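Long-range contact in lectin (Pleurotus ostreatus, PDB 6LIK), which probably acts as a calcium-dependent carbohydrate-binding protein that recognises galactose and N-acetylgalactosamine: residues G229-G234 with A299-G304. Residues are numbered along the deposited sequence; the frame is centred on the assembly and turned at random.
Sequences GAAPVG and ATNGGG. With CA (calcium ion), chain E; NAG (2-acetamido-2-deoxy-beta-D-glucopyranose), chain D; GLA (alpha-D-galactopyranose), chain I.
The flat carboxamide of N301 meets the loop 229-234 through its nitrogen: N301 ND2 donates to P232 O at 3.1 Å, standing well above the plane of the P232 carbonyl, while P232 O is itself tilted out of the N301 amide plane. Over one face of this amide, at OD1, stands G303 N, 74° out of the plane of the N301 carboxamide carbonyl; its bond to OD1 closes an Asx turn. A calcium ion, bound by N301 OD1 at 2.6 Å, lies much nearer the amide plane, about 17° out of it. N301 ND2 gives a second hydrogen bond, to G304 O within its own segment, and A231 O lies 2.8 Å from N301 ND2. Over the plane of the G304 carbonyl, A231 N comes in from the face opposite to ND2 and completes a bond of 3.1 Å from A231 N to G304 O, which ties the loop to the turn 302-304 through an oxygen gripped twice. CG of N301 is anti to the backbone N (chi1 -169°) and beside the carbonyl carbon, which sends the amide toward the residues that follow. G303 O is a further calcium ligand, and O3 and O4 of the galactose bind the same ion; D259, D260 and P305 complete the site. V233 lies against the turn: V233 CG1 is 3.5 Å from N301 O, while CG2 packs alongside G303 CA.

Beyond the amide, G234 and N301 form an antiparallel hydrogen-bonded pair, G234 N to N301 O and N301 N to G234 O. This pair joins the start of strand 234-243 to the end of strand 292-301, its neighbour in a seven-stranded antiparallel sheet. The turn extends from the end of strand 292-301, an inner strand between 234-243 and 261-266, with W222 of strand 219-222 against A231, A299 and N301.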
loop_
_atom_site.group_PDB
_atom_site.type_symbol
_atom_site.label_atom_id
_atom_site.label_comp_id
_atom_site.label_asym_id
_atom_site.label_seq_id
_atom_site.Cartn_x
_atom_site.Cartn_y
_atom_site.Cartn_z
ATOM N N GLY A 229 -29.255 -0.206 -15.424
ATOM C CA GLY A 229 -27.982 0.394 -15.888
ATOM C C GLY A 229 -27.948 1.922 -15.848
ATOM O O GLY A 229 -27.039 2.518 -16.480
ATOM N N ALA A 230 -28.852 2.573 -15.120
ATOM C CA ALA A 230 -28.838 4.051 -14.967
ATOM C C ALA A 230 -29.335 4.433 -13.571
ATOM O O ALA A 230 -30.003 3.603 -12.891
ATOM C CB ALA A 230 -29.646 4.727 -16.064
ATOM N N ALA A 231 -29.032 5.652 -13.148
ATOM C CA ALA A 231 -29.499 6.158 -11.840
ATOM C C ALA A 231 -29.919 7.592 -12.021
ATOM O O ALA A 231 -29.460 8.218 -12.961
ATOM C CB ALA A 231 -28.414 6.075 -10.807
ATOM N N PRO A 232 -30.779 8.138 -11.136
ATOM C CA PRO A 232 -31.205 9.528 -11.264
ATOM C C PRO A 232 -29.999 10.470 -11.211
ATOM O O PRO A 232 -28.955 10.076 -10.694
ATOM C CB PRO A 232 -32.189 9.708 -10.104
ATOM C CG PRO A 232 -32.673 8.307 -9.779
ATOM C CD PRO A 232 -31.483 7.416 -10.062
ATOM N N VAL A 233 -30.156 11.655 -11.801
ATOM C CA VAL A 233 -29.223 12.805 -11.605
ATOM C C VAL A 233 -29.274 13.161 -10.118
ATOM O O VAL A 233 -30.346 13.104 -9.569
ATOM C CB VAL A 233 -29.576 14.011 -12.501
ATOM C CG1 VAL A 233 -28.631 15.181 -12.263
ATOM C CG2 VAL A 233 -29.573 13.621 -13.982
ATOM N N GLY A 234 -28.146 13.451 -9.480
ATOM C CA GLY A 234 -28.140 13.919 -8.081
ATOM C C GLY A 234 -26.981 13.379 -7.267
ATOM O O GLY A 234 -26.249 12.483 -7.738
ATOM N N ALA A 299 -20.938 11.370 -3.626
ATOM C CA ALA A 299 -20.743 11.090 -5.074
ATOM C C ALA A 299 -21.960 11.591 -5.847
ATOM O O ALA A 299 -23.103 11.411 -5.362
ATOM C CB ALA A 299 -20.500 9.621 -5.329
ATOM N N THR A 300 -21.722 12.166 -7.025
ATOM C CA THR A 300 -22.757 12.832 -7.852
ATOM C C THR A 300 -22.853 12.145 -9.223
ATOM O O THR A 300 -21.823 11.945 -9.851
ATOM C CB THR A 300 -22.454 14.336 -7.934
ATOM O OG1 THR A 300 -22.377 14.895 -6.618
ATOM C CG2 THR A 300 -23.504 15.090 -8.712
ATOM N N ASN A 301 -24.065 11.816 -9.652
ATOM C CA ASN A 301 -24.404 11.411 -11.036
ATOM C C ASN A 301 -24.867 12.621 -11.860
ATOM O O ASN A 301 -25.868 13.244 -11.511
ATOM C CB ASN A 301 -25.492 10.348 -11.066
ATOM C CG ASN A 301 -25.652 9.733 -12.445
ATOM O OD1 ASN A 301 -24.752 9.871 -13.252
ATOM N ND2 ASN A 301 -26.773 9.071 -12.721
ATOM N N GLY A 302 -24.134 12.930 -12.931
ATOM C CA GLY A 302 -24.506 13.920 -13.949
ATOM C C GLY A 302 -25.542 13.391 -14.937
ATOM O O GLY A 302 -26.063 14.204 -15.694
ATOM N N GLY A 303 -25.799 12.081 -14.968
ATOM C CA GLY A 303 -26.747 11.438 -15.897
ATOM C C GLY A 303 -26.223 10.096 -16.365
ATOM O O GLY A 303 -25.001 9.956 -16.474
ATOM N N GLY A 304 -27.108 9.131 -16.587
ATOM C CA GLY A 304 -26.769 7.791 -17.073
ATOM C C GLY A 304 -26.343 6.884 -15.925
ATOM O O GLY A 304 -26.782 7.088 -14.796
HETATM CA CA CA E . -22.998 9.126 -15.032
HETATM C C1 NAG D . -22.333 17.022 -2.923
HETATM C C2 NAG D . -22.553 18.435 -2.306
HETATM C C3 NAG D . -23.470 19.290 -3.192
HETATM C C4 NAG D . -22.653 19.686 -4.416
HETATM C C5 NAG D . -22.246 18.321 -5.036
HETATM C C6 NAG D . -21.223 18.465 -6.162
HETATM C C7 NAG D . -23.989 18.004 -0.387
HETATM C C8 NAG D . -23.876 17.940 1.120
HETATM N N2 NAG D . -22.882 18.451 -0.879
HETATM O O3 NAG D . -23.868 20.481 -2.535
HETATM O O4 NAG D . -23.360 20.685 -5.243
HETATM O O5 NAG D . -21.645 17.392 -4.109
HETATM O O6 NAG D . -19.871 18.237 -5.774
HETATM O O7 NAG D . -24.908 17.660 -1.151
HETATM C C1 GLA I . -23.037 8.772 -19.791
HETATM C C2 GLA I . -22.450 10.020 -18.993
HETATM C C3 GLA I . -21.314 9.605 -17.998
HETATM C C4 GLA I . -21.148 8.051 -17.809
HETATM C C5 GLA I . -21.153 7.241 -19.189
HETATM C C6 GLA I . -21.262 5.700 -19.117
HETATM O O1 GLA I . -23.829 9.144 -20.932
HETATM O O2 GLA I . -22.087 11.245 -19.717
HETATM O O3 GLA I . -21.630 10.214 -16.709
HETATM O O4 GLA I . -22.092 7.660 -16.735
HETATM O O5 GLA I . -22.122 7.699 -20.192
HETATM O O6 GLA I . -19.976 5.089 -19.015
#